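Local coordinates for protein probable glutathione reductase (Sinorhizobium meliloti, PDB 4DNA) that probably reduces glutathione disulfide to glutathione with NADPH, as an FAD-dependent homodimeric disulfide oxidoreductase, at residues S58-A61 with E62-E65; R215-H218 with A219-E223; I92-L95 with E96-R100. All coordinates share one frame; numbering follows the deposited sequence.

Along the chain the order is interaction 1 on helix 48-66, interaction 3 on helix 81-106 and interaction 2 on helix 211-223; each is a contact between neighbouring turns of a single helix. Interactions 1 and 2 are closest in space, with centres 18 Å apart and nearest atoms about 7 Å apart. Interactions 2 and 3 lie on opposite sides of the chain's centre, 37 Å between centres, while the centres of interactions 1 and 3 are 29 Å apart. None touches another. Residues 58-65 lie at the dimer interface, 92-100 runs close to the FAD-binding strand-turn-helix and also touches the second subunit through Arg-94, and 215-223 packs in the predicted NAD(P)-binding region.

Interaction 1 (S58-A61 with E62-E65); sequences SQFA and EHFE
Gln-59 O receives two backbone N-H groups from the following turn: His-63 N at 3.3 Å, lying in the carbonyl plane with an N-H...O angle of 152°, and Glu-62 N in a weak, strongly bent bond. The imidazole of His-63 also comes near this oxygen at an oblique slant, its CD2 lying 3.5 Å from Gln-59 O. One residue on, Phe-64 N donates to Phe-60 O at 3.0 Å, nearly along the C=O axis, and makes a second, weak bond to Ala-61 O. Phe-60 O also lies over one face of the Phe-64 ring, 3.1 Å above its plane and displaced toward the rim. CG of Phe-64 is anti to its own carbonyl carbon (chi1 -55°), which swings the ring back along the helix until CZ meets Phe-60 CB at 3.8 Å.

All of this belongs to helix 48-66, which begins at Cys-48 of the redox-active disulfide Cys-43 to Cys-48 and carries its far end to the dimer interface of this pyridine nucleotide-disulfide oxidoreductase. There the aromatic side chains face the second subunit: the His-63 ring stacks on His-63 of that subunit, Phe-64 meets its Trp-72 edge-to-face, and the Phe-60 ring meets its Phe-70 with the planes at about 45°. Within the helix the rings of Phe-60 and His-63 are near neighbours, CD1 of Phe-60 being 4.2 Å from CD2 of His-63.

The acidic side chains are held differently. Glu-62 runs extended beyond CG, and its OE2 forms a salt bridge with Arg-385 of the same chain. In Glu-65, CG sits between the backbone N and the carbonyl carbon, which already brings it close to Ala-61 O, and a bend at chi2 follows; the pairing of its OE2 with Arg-385 is long and weak.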
ATOM      1  N   SER A  58     -14.018   9.433   7.600  1.00 61.73           N
ATOM      2  CA  SER A  58     -13.272  10.474   8.281  1.00 62.02           C
ATOM      3  C   SER A  58     -12.119  11.018   7.456  1.00 63.22           C
ATOM      4  O   SER A  58     -11.717  12.156   7.666  1.00 64.69           O
ATOM      5  CB  SER A  58     -12.775  10.001   9.646  1.00 62.51           C
ATOM      6  OG  SER A  58     -11.968   8.850   9.519  1.00 61.66           O
ATOM      7  N   GLN A  59     -11.595  10.220   6.528  1.00 61.97           N
ATOM      8  CA  GLN A  59     -10.437  10.623   5.719  1.00 62.67           C
ATOM      9  C   GLN A  59     -10.751  11.709   4.684  1.00 65.24           C
ATOM     10  O   GLN A  59      -9.875  12.469   4.289  1.00 66.88           O
ATOM     11  CB  GLN A  59      -9.780   9.411   5.046  1.00 64.83           C
ATOM     12  CG  GLN A  59      -8.883   8.604   5.982  1.00 64.04           C
ATOM     13  CD  GLN A  59      -8.564   7.156   5.539  1.00 64.26           C
ATOM     14  OE1 GLN A  59      -9.101   6.628   4.554  1.00 66.40           O
ATOM     15  NE2 GLN A  59      -7.673   6.507   6.292  1.00 62.42           N
ATOM     16  N   PHE A  60     -11.998  11.805   4.250  1.00 65.32           N
ATOM     17  CA  PHE A  60     -12.335  12.789   3.226  1.00 67.23           C
ATOM     18  C   PHE A  60     -12.107  14.222   3.683  1.00 69.23           C
ATOM     19  O   PHE A  60     -11.829  15.101   2.858  1.00 71.05           O
ATOM     20  CB  PHE A  60     -13.768  12.629   2.748  1.00 67.07           C
ATOM     21  CG  PHE A  60     -14.022  11.349   2.014  1.00 67.17           C
ATOM     22  CD1 PHE A  60     -13.761  11.250   0.643  1.00 66.65           C
ATOM     23  CD2 PHE A  60     -14.557  10.239   2.684  1.00 65.76           C
ATOM     24  CE1 PHE A  60     -14.016  10.068  -0.047  1.00 65.90           C
ATOM     25  CE2 PHE A  60     -14.817   9.060   1.994  1.00 65.27           C
ATOM     26  CZ  PHE A  60     -14.537   8.976   0.630  1.00 65.77           C
ATOM     27  N   ALA A  61     -12.238  14.457   4.989  1.00 68.41           N
ATOM     28  CA  ALA A  61     -12.043  15.791   5.560  1.00 70.03           C
ATOM     29  C   ALA A  61     -10.685  16.334   5.122  1.00 71.28           C
ATOM     30  O   ALA A  61     -10.571  17.451   4.612  1.00 72.30           O
ATOM     31  CB  ALA A  61     -12.129  15.723   7.074  1.00 69.31           C
ATOM     32  N   GLU A  62      -9.666  15.500   5.292  1.00 69.77           N
ATOM     33  CA  GLU A  62      -8.318  15.856   4.913  1.00 71.56           C
ATOM     34  C   GLU A  62      -8.168  15.971   3.401  1.00 72.13           C
ATOM     35  O   GLU A  62      -7.399  16.801   2.915  1.00 74.44           O
ATOM     36  CB  GLU A  62      -7.326  14.854   5.498  1.00 74.15           C
ATOM     37  CG  GLU A  62      -7.079  15.069   6.986  1.00 76.15           C
ATOM     38  CD  GLU A  62      -5.850  14.346   7.507  1.00 77.01           C
ATOM     39  OE1 GLU A  62      -5.202  13.628   6.717  1.00 75.79           O
ATOM     40  OE2 GLU A  62      -5.526  14.507   8.711  1.00 80.58           O
ATOM     41  N   HIS A  63      -8.911  15.151   2.659  1.00 72.27           N
ATOM     42  CA  HIS A  63      -8.869  15.207   1.200  1.00 72.72           C
ATOM     43  C   HIS A  63      -9.285  16.538   0.661  1.00 74.44           C
ATOM     44  O   HIS A  63      -8.684  17.027  -0.293  1.00 74.57           O
ATOM     45  CB  HIS A  63      -9.695  14.099   0.566  1.00 71.33           C
ATOM     46  CG  HIS A  63      -9.032  12.753   0.611  1.00 71.64           C
ATOM     47  ND1 HIS A  63      -7.728  12.578   0.324  1.00 72.69           N
ATOM     48  CD2 HIS A  63      -9.541  11.490   0.910  1.00 70.84           C
ATOM     49  CE1 HIS A  63      -7.413  11.275   0.454  1.00 70.31           C
ATOM     50  NE2 HIS A  63      -8.524  10.611   0.806  1.00 69.39           N
ATOM     51  N   PHE A  64     -10.304  17.137   1.273  1.00 73.88           N
ATOM     52  CA  PHE A  64     -10.810  18.427   0.817  1.00 75.37           C
ATOM     53  C   PHE A  64      -9.770  19.529   0.960  1.00 77.20           C
ATOM     54  O   PHE A  64      -9.521  20.270  -0.002  1.00 80.09           O
ATOM     55  CB  PHE A  64     -12.124  18.803   1.518  1.00 75.12           C
ATOM     56  CG  PHE A  64     -13.205  17.750   1.394  1.00 75.60           C
ATOM     57  CD1 PHE A  64     -13.485  17.151   0.163  1.00 74.85           C
ATOM     58  CD2 PHE A  64     -13.948  17.359   2.507  1.00 73.73           C
ATOM     59  CE1 PHE A  64     -14.463  16.179   0.051  1.00 74.01           C
ATOM     60  CE2 PHE A  64     -14.935  16.392   2.396  1.00 72.56           C
ATOM     61  CZ  PHE A  64     -15.189  15.800   1.169  1.00 74.13           C
ATOM     62  N   GLU A  65      -9.154  19.638   2.135  1.00 75.42           N
ATOM     63  CA  GLU A  65      -8.159  20.693   2.339  1.00 78.95           C
ATOM     64  C   GLU A  65      -6.887  20.410   1.543  1.00 78.62           C
ATOM     65  O   GLU A  65      -6.257  21.331   1.004  1.00 79.37           O
ATOM     66  CB  GLU A  65      -7.875  20.955   3.825  1.00 80.53           C
ATOM     67  CG  GLU A  65      -7.580  19.707   4.641  1.00 78.31           C
ATOM     68  CD  GLU A  65      -8.174  19.758   6.045  1.00 84.28           C
ATOM     69  OE1 GLU A  65      -9.387  20.054   6.176  1.00 82.18           O
ATOM     70  OE2 GLU A  65      -7.432  19.488   7.018  1.00 87.55           O
TER

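Interaction 2 (R215-H218 with A219-E223); sequences RGLH and AAMEE
Leu-217 and Met-221, a selenomethionine, form the close-packed side of this helical turn: Leu-217 CG lies 3.8 Å from Met-221 SE, and the two side chains cross obliquely. Leu-217 has CG anti to the backbone N (chi1 -177°), which carries its branch forward along the helix, while the extended CB-CG-SE run of Met-221 lays SE beside that branch and the bend at chi3 turns only the terminal CE. Both methyl groups take part, CD2 of Leu-217 being 4.1 Å from Met-221 SE. The backbone bond from Met-221 N to Leu-217 O measures 2.9 Å, and Met-221 CB rests 3.4 Å from Leu-217 O.

The solvent side is looser and polar. CE1 of His-218 approaches Glu-222 OE1 to 3.5 Å, with imidazole and carboxylate planes 59° apart. His-218 NE2 stays 4.1 Å from Glu-222 OE1, so the pair touches through a ring carbon rather than through nitrogen and oxygen; the nearby carboxylate would be expected to favour protonation of the imidazole, whose charge is not seen. Glu-222 N donates to His-218 O with an N-H...O angle of 171°. Arg-215 NE forms a salt bridge with Glu-204.

Helix 211-223 is the crossover of a right-handed beta-alpha-beta unit between the parallel strands 195-199 and 227-229. His-218, only partly exposed, also touches Ile-228 of strand 227-229. On the inner side Met-221 packs on the same Ile-228 and on Ala-186 and Asn-187 of helix 180-191, whereas Leu-217 reaches Leu-206, Ser-347 and Pro-349.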
ATOM      1  N   ARG A 215       5.234   7.257  19.993  1.00 64.43           N
ATOM      2  CA  ARG A 215       5.561   8.672  20.066  1.00 64.31           C
ATOM      3  C   ARG A 215       5.168   9.408  18.794  1.00 65.44           C
ATOM      4  O   ARG A 215       4.811  10.591  18.836  1.00 66.19           O
ATOM      5  CB  ARG A 215       7.048   8.864  20.330  1.00 63.85           C
ATOM      6  CG  ARG A 215       7.442   8.758  21.786  1.00 66.49           C
ATOM      7  CD  ARG A 215       8.129   7.444  22.090  1.00 69.47           C
ATOM      8  NE  ARG A 215       8.326   7.260  23.531  1.00 71.98           N
ATOM      9  CZ  ARG A 215       9.504   7.239  24.149  1.00 71.49           C
ATOM     10  NH1 ARG A 215       9.553   7.054  25.460  1.00 73.35           N
ATOM     11  NH2 ARG A 215      10.634   7.398  23.473  1.00 71.79           N
ATOM     12  N   GLY A 216       5.232   8.704  17.664  1.00 64.09           N
ATOM     13  CA  GLY A 216       4.960   9.314  16.377  1.00 63.52           C
ATOM     14  C   GLY A 216       3.495   9.613  16.210  1.00 64.34           C
ATOM     15  O   GLY A 216       3.112  10.697  15.767  1.00 65.88           O
ATOM     16  N   LEU A 217       2.671   8.629  16.552  1.00 64.74           N
ATOM     17  CA  LEU A 217       1.233   8.782  16.443  1.00 65.54           C
ATOM     18  C   LEU A 217       0.749   9.834  17.433  1.00 65.78           C
ATOM     19  O   LEU A 217       0.005  10.734  17.063  1.00 66.57           O
ATOM     20  CB  LEU A 217       0.503   7.450  16.645  1.00 64.43           C
ATOM     21  CG  LEU A 217      -1.016   7.565  16.453  1.00 67.52           C
ATOM     22  CD1 LEU A 217      -1.370   8.060  15.062  1.00 64.49           C
ATOM     23  CD2 LEU A 217      -1.719   6.250  16.751  1.00 64.59           C
ATOM     24  N   HIS A 218       1.182   9.713  18.684  1.00 65.38           N
ATOM     25  CA  HIS A 218       0.910  10.729  19.691  1.00 65.96           C
ATOM     26  C   HIS A 218       1.181  12.126  19.144  1.00 67.30           C
ATOM     27  O   HIS A 218       0.318  13.008  19.198  1.00 67.54           O
ATOM     28  CB  HIS A 218       1.748  10.452  20.939  1.00 65.30           C
ATOM     29  CG  HIS A 218       1.411  11.340  22.106  1.00 67.31           C
ATOM     30  ND1 HIS A 218       1.876  12.591  22.217  1.00 68.07           N
ATOM     31  CD2 HIS A 218       0.616  11.119  23.217  1.00 67.39           C
ATOM     32  CE1 HIS A 218       1.393  13.147  23.335  1.00 67.43           C
ATOM     33  NE2 HIS A 218       0.619  12.244  23.943  1.00 66.16           N
ATOM     34  N   ALA A 219       2.374  12.338  18.592  1.00 67.23           N
ATOM     35  CA  ALA A 219       2.735  13.636  18.032  1.00 67.73           C
ATOM     36  C   ALA A 219       1.717  14.105  16.989  1.00 68.41           C
ATOM     37  O   ALA A 219       1.163  15.186  17.125  1.00 70.03           O
ATOM     38  CB  ALA A 219       4.152  13.618  17.466  1.00 67.04           C
ATOM     39  N   ALA A 220       1.450  13.274  15.982  1.00 67.45           N
ATOM     40  CA  ALA A 220       0.571  13.639  14.865  1.00 67.81           C
ATOM     41  C   ALA A 220      -0.850  13.936  15.320  1.00 68.78           C
ATOM     42  O   ALA A 220      -1.503  14.842  14.793  1.00 70.34           O
ATOM     43  CB  ALA A 220       0.562  12.542  13.819  1.00 67.48           C
HETATM   44  N   MSE A 221      -1.308  13.171  16.308  1.00 68.62           N
HETATM   45  CA  MSE A 221      -2.637  13.335  16.887  1.00 68.80           C
HETATM   46  C   MSE A 221      -2.794  14.669  17.563  1.00 71.32           C
HETATM   47  O   MSE A 221      -3.727  15.403  17.240  1.00 71.66           O
HETATM   48  CB  MSE A 221      -2.950  12.188  17.842  1.00 68.15           C
HETATM   49  CG  MSE A 221      -3.557  11.037  17.038  1.00 70.60           C
HETATM   50 SE   MSE A 221      -3.828   9.424  18.148  1.00 82.38          SE
HETATM   51  CE  MSE A 221      -5.653   9.726  18.825  1.00 67.11           C
ATOM     52  N   GLU A 222      -1.898  15.019  18.488  1.00 71.57           N
ATOM     53  CA  GLU A 222      -2.082  16.277  19.213  1.00 72.94           C
ATOM     54  C   GLU A 222      -1.699  17.501  18.385  1.00 75.37           C
ATOM     55  O   GLU A 222      -2.247  18.589  18.571  1.00 77.64           O
ATOM     56  CB  GLU A 222      -1.461  16.253  20.615  1.00 73.72           C
ATOM     57  CG  GLU A 222       0.051  16.298  20.715  1.00 77.39           C
ATOM     58  CD  GLU A 222       0.508  16.387  22.170  1.00 86.75           C
ATOM     59  OE1 GLU A 222      -0.334  16.144  23.073  1.00 84.44           O
ATOM     60  OE2 GLU A 222       1.700  16.699  22.421  1.00 92.54           O
ATOM     61  N   GLU A 223      -0.794  17.289  17.437  1.00 74.99           N
ATOM     62  CA  GLU A 223      -0.465  18.285  16.411  1.00 76.87           C
ATOM     63  C   GLU A 223      -1.718  18.690  15.636  1.00 78.04           C
ATOM     64  O   GLU A 223      -1.850  19.845  15.251  1.00 78.09           O
ATOM     65  CB  GLU A 223       0.573  17.712  15.437  1.00 74.40           C
ATOM     66  CG  GLU A 223       1.610  18.696  14.918  1.00 79.51           C
ATOM     67  CD  GLU A 223       1.106  19.576  13.780  1.00 84.10           C
ATOM     68  OE1 GLU A 223       0.223  19.131  13.004  1.00 85.38           O
ATOM     69  OE2 GLU A 223       1.599  20.729  13.663  1.00 92.45           O
TER

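Interaction 3 (I92-L95 with E96-R100)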
ATOM      1  N   ILE A  92     -23.718  -3.854   6.227  1.00 68.42           N
ATOM      2  CA  ILE A  92     -23.576  -4.937   7.179  1.00 67.96           C
ATOM      3  C   ILE A  92     -24.752  -5.894   7.068  1.00 69.35           C
ATOM      4  O   ILE A  92     -24.590  -7.098   7.244  1.00 70.14           O
ATOM      5  CB  ILE A  92     -23.333  -4.436   8.608  1.00 66.84           C
ATOM      6  CG1 ILE A  92     -24.587  -3.823   9.215  1.00 67.98           C
ATOM      7  CG2 ILE A  92     -22.210  -3.410   8.609  1.00 65.55           C
ATOM      8  CD1 ILE A  92     -24.505  -3.773  10.721  1.00 68.14           C
ATOM      9  N   ALA A  93     -25.920  -5.355   6.729  1.00 70.26           N
ATOM     10  CA  ALA A  93     -27.093  -6.192   6.460  1.00 72.53           C
ATOM     11  C   ALA A  93     -26.838  -7.092   5.262  1.00 72.47           C
ATOM     12  O   ALA A  93     -27.169  -8.274   5.303  1.00 73.54           O
ATOM     13  CB  ALA A  93     -28.346  -5.355   6.245  1.00 72.07           C
ATOM     14  N   ARG A  94     -26.237  -6.530   4.211  1.00 71.64           N
ATOM     15  CA  ARG A  94     -25.857  -7.292   3.018  1.00 71.95           C
ATOM     16  C   ARG A  94     -24.853  -8.387   3.368  1.00 71.63           C
ATOM     17  O   ARG A  94     -25.025  -9.536   2.968  1.00 71.97           O
ATOM     18  CB  ARG A  94     -25.278  -6.365   1.951  1.00 71.53           C
ATOM     19  CG  ARG A  94     -24.977  -7.041   0.624  1.00 71.28           C
ATOM     20  CD  ARG A  94     -24.250  -6.113  -0.338  1.00 69.22           C
ATOM     21  NE  ARG A  94     -22.823  -5.982  -0.024  1.00 68.82           N
ATOM     22  CZ  ARG A  94     -21.877  -6.857  -0.388  1.00 68.96           C
ATOM     23  NH1 ARG A  94     -22.185  -7.957  -1.081  1.00 68.91           N
ATOM     24  NH2 ARG A  94     -20.613  -6.636  -0.046  1.00 67.45           N
ATOM     25  N   LEU A  95     -23.814  -8.023   4.121  1.00 70.43           N
ATOM     26  CA  LEU A  95     -22.823  -8.992   4.565  1.00 69.69           C
ATOM     27  C   LEU A  95     -23.457 -10.062   5.435  1.00 71.55           C
ATOM     28  O   LEU A  95     -23.336 -11.255   5.122  1.00 73.27           O
ATOM     29  CB  LEU A  95     -21.667  -8.328   5.297  1.00 70.12           C
ATOM     30  CG  LEU A  95     -20.642  -7.530   4.467  1.00 71.05           C
ATOM     31  CD1 LEU A  95     -19.486  -7.064   5.353  1.00 67.28           C
ATOM     32  CD2 LEU A  95     -20.125  -8.308   3.256  1.00 69.32           C
ATOM     33  N   GLU A  96     -24.151  -9.637   6.501  1.00 71.72           N
ATOM     34  CA  GLU A  96     -24.908 -10.558   7.366  1.00 72.94           C
ATOM     35  C   GLU A  96     -25.623 -11.607   6.525  1.00 73.98           C
ATOM     36  O   GLU A  96     -25.536 -12.796   6.823  1.00 75.25           O
ATOM     37  CB  GLU A  96     -25.931  -9.815   8.246  1.00 72.93           C
ATOM     38  CG  GLU A  96     -26.891 -10.741   9.004  1.00 74.87           C
ATOM     39  CD  GLU A  96     -27.822 -10.032   9.991  1.00 77.07           C
ATOM     40  OE1 GLU A  96     -28.178  -8.843   9.798  1.00 74.53           O
ATOM     41  OE2 GLU A  96     -28.224 -10.693  10.976  1.00 79.88           O
ATOM     42  N   GLY A  97     -26.302 -11.153   5.473  1.00 73.51           N
ATOM     43  CA  GLY A  97     -27.094 -12.020   4.622  1.00 75.14           C
ATOM     44  C   GLY A  97     -26.260 -12.990   3.819  1.00 75.79           C
ATOM     45  O   GLY A  97     -26.670 -14.119   3.582  1.00 77.23           O
ATOM     46  N   LEU A  98     -25.083 -12.549   3.398  1.00 74.80           N
ATOM     47  CA  LEU A  98     -24.182 -13.407   2.639  1.00 74.87           C
ATOM     48  C   LEU A  98     -23.639 -14.537   3.488  1.00 74.96           C
ATOM     49  O   LEU A  98     -23.478 -15.645   2.997  1.00 76.54           O
ATOM     50  CB  LEU A  98     -23.021 -12.610   2.055  1.00 73.70           C
ATOM     51  CG  LEU A  98     -23.299 -11.712   0.856  1.00 70.22           C
ATOM     52  CD1 LEU A  98     -22.061 -10.871   0.608  1.00 68.20           C
ATOM     53  CD2 LEU A  98     -23.669 -12.527  -0.372  1.00 68.25           C
ATOM     54  N   TYR A  99     -23.353 -14.254   4.755  1.00 74.48           N
ATOM     55  CA  TYR A  99     -22.892 -15.288   5.670  1.00 74.96           C
ATOM     56  C   TYR A  99     -23.980 -16.316   5.938  1.00 76.68           C
ATOM     57  O   TYR A  99     -23.706 -17.516   5.950  1.00 77.17           O
ATOM     58  CB  TYR A  99     -22.427 -14.682   6.978  1.00 76.20           C
ATOM     59  CG  TYR A  99     -21.047 -14.085   6.927  1.00 76.12           C
ATOM     60  CD1 TYR A  99     -20.805 -12.895   6.244  1.00 74.45           C
ATOM     61  CD2 TYR A  99     -19.979 -14.693   7.585  1.00 76.15           C
ATOM     62  CE1 TYR A  99     -19.540 -12.331   6.208  1.00 74.64           C
ATOM     63  CE2 TYR A  99     -18.706 -14.131   7.564  1.00 74.34           C
ATOM     64  CZ  TYR A  99     -18.498 -12.950   6.874  1.00 74.20           C
ATOM     65  OH  TYR A  99     -17.250 -12.383   6.834  1.00 73.77           O
ATOM     66  N   ARG A 100     -25.203 -15.831   6.162  1.00 77.55           N
ATOM     67  CA  ARG A 100     -26.371 -16.687   6.318  1.00 78.42           C
ATOM     68  C   ARG A 100     -26.535 -17.555   5.077  1.00 80.51           C
ATOM     69  O   ARG A 100     -26.693 -18.775   5.187  1.00 82.74           O
ATOM     70  CB  ARG A 100     -27.643 -15.865   6.540  1.00 79.70           C
ATOM     71  CG  ARG A 100     -27.722 -15.092   7.850  1.00 79.60           C
ATOM     72  CD  ARG A 100     -29.119 -14.510   8.069  1.00 83.31           C
ATOM     73  NE  ARG A 100     -30.091 -15.533   8.490  1.00 89.34           N
ATOM     74  CZ  ARG A 100     -30.537 -15.690   9.738  1.00 87.29           C
ATOM     75  NH1 ARG A 100     -31.419 -16.644  10.029  1.00 85.45           N
ATOM     76  NH2 ARG A 100     -30.107 -14.887  10.701  1.00 85.21           N
TER
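Leu-95 O accepts Tyr-99 N at 3.0 Å (N-H...O angle 159°) and is also touched in plane by the edge of the Tyr-99 ring, whose CD1 comes to 3.2 Å from Leu-95 O. A weak, bent bond from Leu-98 N reaches the same oxygen; the straighter partner of that amide is Arg-94 O. Leu-98 leans back so that its CD1 lies 3.4 Å from Arg-94 NH1, oblique to the guanidinium, and 4.2 Å from Leu-95 CD2.

These turns lie midway along helix 81-106 of the FAD-binding Rossmann-type domain, with the Tyr-99 side chain about 9 Å from the bound FAD.

Outside the first shell, Leu-95 and Tyr-99 both pack on Val-44 of helix 41-46. With an alanine in place of Tyr-99, the ring edge beside Leu-95 O would be gone and a gap would probably open against Val-44. In Arg-94 the bend at chi3 (78°) folds the guanidinium back toward Leu-98, while NH2 forms a salt bridge with Glu-91. Glu-96, extended beyond CG, pairs through OE1 with Arg-38.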